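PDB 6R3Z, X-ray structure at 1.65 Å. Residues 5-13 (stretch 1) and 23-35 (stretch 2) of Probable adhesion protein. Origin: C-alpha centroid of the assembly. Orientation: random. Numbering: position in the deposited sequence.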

ATOM      1  N   LYS A   5     -20.334 -21.280   7.993  1.00 47.50           N
ATOM      2  CA  LYS A   5     -19.764 -22.379   7.202  1.00 46.88           C
ATOM      3  C   LYS A   5     -18.794 -21.798   6.180  1.00 46.88           C
ATOM      4  O   LYS A   5     -17.611 -22.132   6.217  1.00 48.00           O
ATOM      5  CB  LYS A   5     -20.864 -23.220   6.516  1.00 49.74           C
ATOM      6  CG  LYS A   5     -21.565 -24.260   7.413  1.00 61.58           C
ATOM      7  CD  LYS A   5     -22.462 -23.682   8.532  1.00 67.07           C
ATOM      8  CE  LYS A   5     -23.465 -22.651   8.068  1.00 72.74           C
ATOM      9  NZ  LYS A   5     -24.006 -21.857   9.200  1.00 84.41           N
ATOM     10  N   ARG A   6     -19.284 -20.916   5.285  1.00 39.02           N
ATOM     11  CA  ARG A   6     -18.429 -20.227   4.311  1.00 35.68           C
ATOM     12  C   ARG A   6     -17.904 -19.019   5.082  1.00 33.99           C
ATOM     13  O   ARG A   6     -18.712 -18.232   5.597  1.00 32.61           O
ATOM     14  CB  ARG A   6     -19.243 -19.797   3.078  1.00 35.32           C
ATOM     15  CG  ARG A   6     -18.436 -19.148   1.960  1.00 42.04           C
ATOM     16  CD  ARG A   6     -19.237 -18.983   0.673  1.00 48.43           C
ATOM     17  NE  ARG A   6     -18.779 -19.896  -0.381  1.00 50.99           N
ATOM     18  CZ  ARG A   6     -19.456 -20.959  -0.812  1.00 60.10           C
ATOM     19  NH1 ARG A   6     -18.955 -21.731  -1.767  1.00 49.01           N
ATOM     20  NH2 ARG A   6     -20.645 -21.252  -0.297  1.00 44.96           N
ATOM     21  N   LEU A   7     -16.567 -18.927   5.245  1.00 27.37           N
ATOM     22  CA  LEU A   7     -15.934 -17.844   6.016  1.00 27.04           C
ATOM     23  C   LEU A   7     -16.312 -16.449   5.533  1.00 28.28           C
ATOM     24  O   LEU A   7     -16.348 -16.197   4.331  1.00 27.49           O
ATOM     25  CB  LEU A   7     -14.398 -17.921   5.944  1.00 27.26           C
ATOM     26  CG  LEU A   7     -13.608 -18.887   6.816  1.00 32.12           C
ATOM     27  CD1 LEU A   7     -12.108 -18.646   6.590  1.00 32.07           C
ATOM     28  CD2 LEU A   7     -13.874 -18.674   8.292  1.00 33.09           C
ATOM     29  N   ARG A   8     -16.525 -15.525   6.470  1.00 25.93           N
ATOM     30  CA  ARG A   8     -16.760 -14.119   6.150  1.00 24.97           C
ATOM     31  C   ARG A   8     -15.526 -13.397   6.692  1.00 26.45           C
ATOM     32  O   ARG A   8     -15.310 -13.361   7.907  1.00 26.92           O
ATOM     33  CB  ARG A   8     -18.077 -13.616   6.786  1.00 25.75           C
ATOM     34  CG  ARG A   8     -19.289 -14.092   5.976  1.00 28.03           C
ATOM     35  CD  ARG A   8     -20.658 -13.615   6.471  1.00 33.06           C
ATOM     36  NE  ARG A   8     -20.732 -12.165   6.700  1.00 32.38           N
ATOM     37  CZ  ARG A   8     -20.963 -11.252   5.757  1.00 37.18           C
ATOM     38  NH1 ARG A   8     -21.032  -9.965   6.075  1.00 31.55           N
ATOM     39  NH2 ARG A   8     -21.127 -11.620   4.493  1.00 28.45           N
ATOM     40  N   ILE A   9     -14.686 -12.902   5.782  1.00 23.07           N
ATOM     41  CA  ILE A   9     -13.386 -12.273   6.077  1.00 21.90           C
ATOM     42  C   ILE A   9     -13.405 -10.753   5.886  1.00 24.87           C
ATOM     43  O   ILE A   9     -13.580 -10.263   4.768  1.00 25.07           O
ATOM     44  CB  ILE A   9     -12.302 -12.893   5.148  1.00 23.59           C
ATOM     45  CG1 ILE A   9     -12.312 -14.427   5.183  1.00 23.51           C
ATOM     46  CG2 ILE A   9     -10.893 -12.315   5.457  1.00 23.19           C
ATOM     47  CD1 ILE A   9     -11.661 -15.032   3.879  1.00 24.64           C
ATOM     48  N   GLY A  10     -13.107 -10.030   6.948  1.00 21.99           N
ATOM     49  CA  GLY A  10     -13.019  -8.585   6.868  1.00 21.34           C
ATOM     50  C   GLY A  10     -11.647  -8.138   6.415  1.00 23.84           C
ATOM     51  O   GLY A  10     -10.644  -8.786   6.721  1.00 23.92           O
ATOM     52  N   ILE A  11     -11.605  -7.059   5.628  1.00 20.63           N
ATOM     53  CA  ILE A  11     -10.388  -6.416   5.139  1.00 20.41           C
ATOM     54  C   ILE A  11     -10.469  -4.921   5.433  1.00 23.82           C
ATOM     55  O   ILE A  11     -11.576  -4.391   5.619  1.00 23.67           O
ATOM     56  CB  ILE A  11     -10.050  -6.724   3.662  1.00 22.71           C
ATOM     57  CG1 ILE A  11     -11.119  -6.148   2.682  1.00 23.80           C
ATOM     58  CG2 ILE A  11      -9.796  -8.222   3.455  1.00 23.72           C
ATOM     59  CD1 ILE A  11     -10.882  -4.641   2.272  1.00 23.15           C
ATOM     60  N   THR A  12      -9.322  -4.222   5.397  1.00 21.72           N
ATOM     61  CA  THR A  12      -9.307  -2.810   5.784  1.00 23.01           C
ATOM     62  C   THR A  12      -8.940  -1.839   4.664  1.00 27.49           C
ATOM     63  O   THR A  12      -9.451  -0.716   4.650  1.00 28.66           O
ATOM     64  CB  THR A  12      -8.379  -2.607   6.998  1.00 27.97           C
ATOM     65  OG1 THR A  12      -7.037  -2.852   6.587  1.00 24.94           O
ATOM     66  CG2 THR A  12      -8.731  -3.518   8.183  1.00 24.71           C
ATOM     67  N   LEU A  13      -7.961  -2.205   3.832  1.00 23.07           N
ATOM     68  CA  LEU A  13      -7.450  -1.374   2.742  1.00 21.57           C
ATOM     69  C   LEU A  13      -7.572  -2.133   1.420  1.00 23.44           C
ATOM     70  O   LEU A  13      -7.527  -3.370   1.413  1.00 23.44           O
ATOM     71  CB  LEU A  13      -5.977  -0.978   2.991  1.00 21.59           C
ATOM     72  CG  LEU A  13      -5.646  -0.375   4.378  1.00 26.21           C
ATOM     73  CD1 LEU A  13      -4.159  -0.368   4.627  1.00 27.42           C
ATOM     74  CD2 LEU A  13      -6.216   1.053   4.532  1.00 28.89           C
ATOM     75  N   ILE A  23      -6.671 -15.137  -2.943  1.00 19.51           N
ATOM     76  CA  ILE A  23      -6.416 -16.316  -2.125  1.00 19.23           C
ATOM     77  C   ILE A  23      -7.679 -17.230  -2.047  1.00 24.07           C
ATOM     78  O   ILE A  23      -7.550 -18.431  -2.199  1.00 23.66           O
ATOM     79  CB  ILE A  23      -5.927 -15.939  -0.707  1.00 21.54           C
ATOM     80  CG1 ILE A  23      -4.530 -15.243  -0.741  1.00 20.40           C
ATOM     81  CG2 ILE A  23      -5.893 -17.176   0.219  1.00 22.34           C
ATOM     82  CD1 ILE A  23      -4.201 -14.456   0.520  1.00 22.74           C
ATOM     83  N   VAL A  24      -8.846 -16.671  -1.707  1.00 21.89           N
ATOM     84  CA  VAL A  24     -10.051 -17.479  -1.454  1.00 22.10           C
ATOM     85  C   VAL A  24     -10.903 -17.793  -2.683  1.00 26.86           C
ATOM     86  O   VAL A  24     -11.649 -18.780  -2.665  1.00 26.43           O
ATOM     87  CB  VAL A  24     -10.938 -16.840  -0.337  1.00 26.23           C
ATOM     88  CG1 VAL A  24     -10.116 -16.585   0.924  1.00 26.08           C
ATOM     89  CG2 VAL A  24     -11.631 -15.556  -0.817  1.00 26.12           C
ATOM     90  N   GLY A  25     -10.863 -16.919  -3.692  1.00 25.28           N
ATOM     91  CA  GLY A  25     -11.721 -17.067  -4.861  1.00 25.82           C
ATOM     92  C   GLY A  25     -13.182 -17.066  -4.430  1.00 30.12           C
ATOM     93  O   GLY A  25     -13.586 -16.264  -3.582  1.00 28.35           O
ATOM     94  N   ASP A  26     -13.957 -18.037  -4.914  1.00 28.08           N
ATOM     95  CA  ASP A  26     -15.367 -18.125  -4.528  1.00 28.14           C
ATOM     96  C   ASP A  26     -15.614 -19.013  -3.284  1.00 29.28           C
ATOM     97  O   ASP A  26     -16.768 -19.301  -2.974  1.00 28.93           O
ATOM     98  CB  ASP A  26     -16.210 -18.589  -5.735  1.00 30.57           C
ATOM     99  CG  ASP A  26     -15.832 -19.958  -6.285  1.00 35.03           C
ATOM    100  OD1 ASP A  26     -15.290 -20.793  -5.507  1.00 33.78           O
ATOM    101  OD2 ASP A  26     -16.109 -20.213  -7.482  1.00 43.50           O
ATOM    102  N   LYS A  27     -14.543 -19.428  -2.559  1.00 25.19           N
ATOM    103  CA  LYS A  27     -14.699 -20.330  -1.402  1.00 25.30           C
ATOM    104  C   LYS A  27     -15.047 -19.609  -0.089  1.00 29.10           C
ATOM    105  O   LYS A  27     -15.430 -20.256   0.892  1.00 29.74           O
ATOM    106  CB  LYS A  27     -13.468 -21.222  -1.239  1.00 27.35           C
ATOM    107  CG  LYS A  27     -13.199 -22.023  -2.520  1.00 34.90           C
ATOM    108  CD  LYS A  27     -12.133 -23.077  -2.370  1.00 44.79           C
ATOM    109  CE  LYS A  27     -12.040 -23.914  -3.629  1.00 51.71           C
ATOM    110  NZ  LYS A  27     -13.168 -24.877  -3.744  1.00 62.88           N
ATOM    111  N   ALA A  28     -14.914 -18.279  -0.073  1.00 24.81           N
ATOM    112  CA  ALA A  28     -15.195 -17.451   1.108  1.00 24.56           C
ATOM    113  C   ALA A  28     -15.717 -16.095   0.648  1.00 27.67           C
ATOM    114  O   ALA A  28     -15.623 -15.782  -0.545  1.00 28.47           O
ATOM    115  CB  ALA A  28     -13.920 -17.269   1.933  1.00 25.40           C
ATOM    116  N   GLU A  29     -16.264 -15.293   1.576  1.00 23.02           N
ATOM    117  CA  GLU A  29     -16.747 -13.943   1.267  1.00 22.60           C
ATOM    118  C   GLU A  29     -15.718 -12.913   1.802  1.00 26.28           C
ATOM    119  O   GLU A  29     -15.210 -13.060   2.929  1.00 26.32           O
ATOM    120  CB  GLU A  29     -18.119 -13.673   1.915  1.00 24.21           C
ATOM    121  CG  GLU A  29     -19.283 -14.468   1.344  1.00 30.35           C
ATOM    122  CD  GLU A  29     -20.591 -14.026   1.971  1.00 45.57           C
ATOM    123  OE1 GLU A  29     -20.913 -14.521   3.074  1.00 32.48           O
ATOM    124  OE2 GLU A  29     -21.269 -13.150   1.388  1.00 38.80           O
ATOM    125  N   VAL A  30     -15.421 -11.871   1.007  1.00 21.67           N
ATOM    126  CA  VAL A  30     -14.456 -10.828   1.400  1.00 22.63           C
ATOM    127  C   VAL A  30     -15.271  -9.566   1.668  1.00 27.28           C
ATOM    128  O   VAL A  30     -15.976  -9.089   0.773  1.00 26.11           O
ATOM    129  CB  VAL A  30     -13.365 -10.595   0.318  1.00 27.00           C
ATOM    130  CG1 VAL A  30     -12.272  -9.653   0.836  1.00 27.26           C
ATOM    131  CG2 VAL A  30     -12.762 -11.918  -0.165  1.00 26.90           C
ATOM    132  N   VAL A  31     -15.190  -9.037   2.905  1.00 23.25           N
ATOM    133  CA  VAL A  31     -16.029  -7.924   3.341  1.00 23.53           C
ATOM    134  C   VAL A  31     -15.201  -6.702   3.733  1.00 25.96           C
ATOM    135  O   VAL A  31     -14.565  -6.734   4.781  1.00 26.05           O
ATOM    136  CB  VAL A  31     -17.009  -8.347   4.490  1.00 28.10           C
ATOM    137  CG1 VAL A  31     -17.999  -7.228   4.821  1.00 28.21           C
ATOM    138  CG2 VAL A  31     -17.746  -9.653   4.179  1.00 28.59           C
ATOM    139  N   PRO A  32     -15.247  -5.584   2.971  1.00 25.20           N
ATOM    140  CA  PRO A  32     -14.510  -4.379   3.393  1.00 24.42           C
ATOM    141  C   PRO A  32     -15.131  -3.798   4.660  1.00 28.47           C
ATOM    142  O   PRO A  32     -16.366  -3.771   4.794  1.00 27.86           O
ATOM    143  CB  PRO A  32     -14.686  -3.415   2.213  1.00 26.40           C
ATOM    144  CG  PRO A  32     -15.111  -4.293   1.063  1.00 31.01           C
ATOM    145  CD  PRO A  32     -15.954  -5.343   1.703  1.00 27.13           C
ATOM    146  N   LEU A  33     -14.272  -3.390   5.603  1.00 24.55           N
ATOM    147  CA  LEU A  33     -14.724  -2.814   6.868  1.00 25.76           C
ATOM    148  C   LEU A  33     -15.240  -1.408   6.676  1.00 29.49           C
ATOM    149  O   LEU A  33     -16.084  -0.946   7.458  1.00 29.31           O
ATOM    150  CB  LEU A  33     -13.606  -2.828   7.903  1.00 26.07           C
ATOM    151  CG  LEU A  33     -13.726  -3.899   8.997  1.00 31.50           C
ATOM    152  CD1 LEU A  33     -13.608  -5.318   8.409  1.00 31.86           C
ATOM    153  CD2 LEU A  33     -12.633  -3.710  10.052  1.00 32.21           C
ATOM    154  N   ILE A  34     -14.691  -0.704   5.684  1.00 26.48           N
ATOM    155  CA  ILE A  34     -15.096   0.685   5.409  1.00 28.13           C
ATOM    156  C   ILE A  34     -15.515   0.830   3.933  1.00 32.43           C
ATOM    157  O   ILE A  34     -14.972   0.116   3.081  1.00 29.26           O
ATOM    158  CB  ILE A  34     -14.039   1.736   5.883  1.00 31.74           C
ATOM    159  CG1 ILE A  34     -12.813   1.842   4.947  1.00 32.10           C
ATOM    160  CG2 ILE A  34     -13.610   1.470   7.334  1.00 32.77           C
ATOM    161  CD1 ILE A  34     -11.759   2.972   5.339  1.00 29.48           C
ATOM    162  N   PRO A  35     -16.475   1.724   3.605  1.00 31.72           N
ATOM    163  CA  PRO A  35     -16.917   1.838   2.200  1.00 31.27           C
ATOM    164  C   PRO A  35     -15.831   2.347   1.252  1.00 34.11           C
ATOM    165  O   PRO A  35     -14.856   2.980   1.671  1.00 31.79           O
ATOM    166  CB  PRO A  35     -18.085   2.835   2.268  1.00 33.95           C
ATOM    167  CG  PRO A  35     -18.515   2.841   3.689  1.00 38.94           C
ATOM    168  CD  PRO A  35     -17.270   2.606   4.488  1.00 34.81           C
TER
HETATM  169  O   HOH W   1     -20.887 -16.809   4.578  1.00 43.38           O
HETATM  170  O   HOH W   2     -14.918 -20.648   3.649  1.00 31.56           O
HETATM  171  O   HOH W   3     -12.309  -1.581   4.043  1.00 30.42           O

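Two parallel strands, built around residues 8-11 and 29-32, are joined by a ladder of five backbone hydrogen bonds. Glu 29 N donates to Leu 7 O (2.9 Å), Ile 9 N to Glu 29 O (2.9 Å), Val 31 N to Ile 9 O (2.8 Å), Ile 11 N to Val 31 O (3.1 Å) and Leu 33 N to Ile 11 O (2.9 Å). Ile 9 and Ile 11 in one strand and Glu 29 and Val 31 in the other thus use both their N and O atoms, the alternation expected of parallel pairing. The N-H...O angles are 171-175° for the first three bonds and about 154° for the last two. Gly 10 CA adds a CA-H...O contact to Val 31 O (3.2 Å).

A salt bridge joins the paired residues Arg 8 and Glu 29: Arg 8 NH2 reaches Glu 29 OE1 at 3.2 Å, near the guanidinium plane, in a weak hydrogen bond. Val 31 CG2 lies over a face of the same guanidinium, 3.8 Å from Arg 8 NH1. Water 1 donates to Glu 29 OE1 (2.7 Å) and Arg 6 O (2.8 Å). At the N-terminal end of the ladder, water 2 links Leu 7 N (2.9 Å) to Lys 27 O (2.8 Å), while Arg 6 NE makes a weak hydrogen bond to Asp 26 O (3.3 Å). Beyond the C-terminal end, water 3 accepts from Ile 34 N (3.0 Å).

The sheet face bearing Ile 9, Ile 11, Val 30 and Pro 32 is apolar. Ile 9 CD1 touches both Val 24 CG1 and Ala 28 CB at 3.7 Å; Ile 11 packs through CG2 on Val 30 CG1 (3.9 Å) and through CD1 on Pro 32 CB (4.0 Å). On the Arg 8 face, Leu 33 CD1 sits 3.7 Å from Gly 10 CA, filling space where a CB on residue 10 would clash.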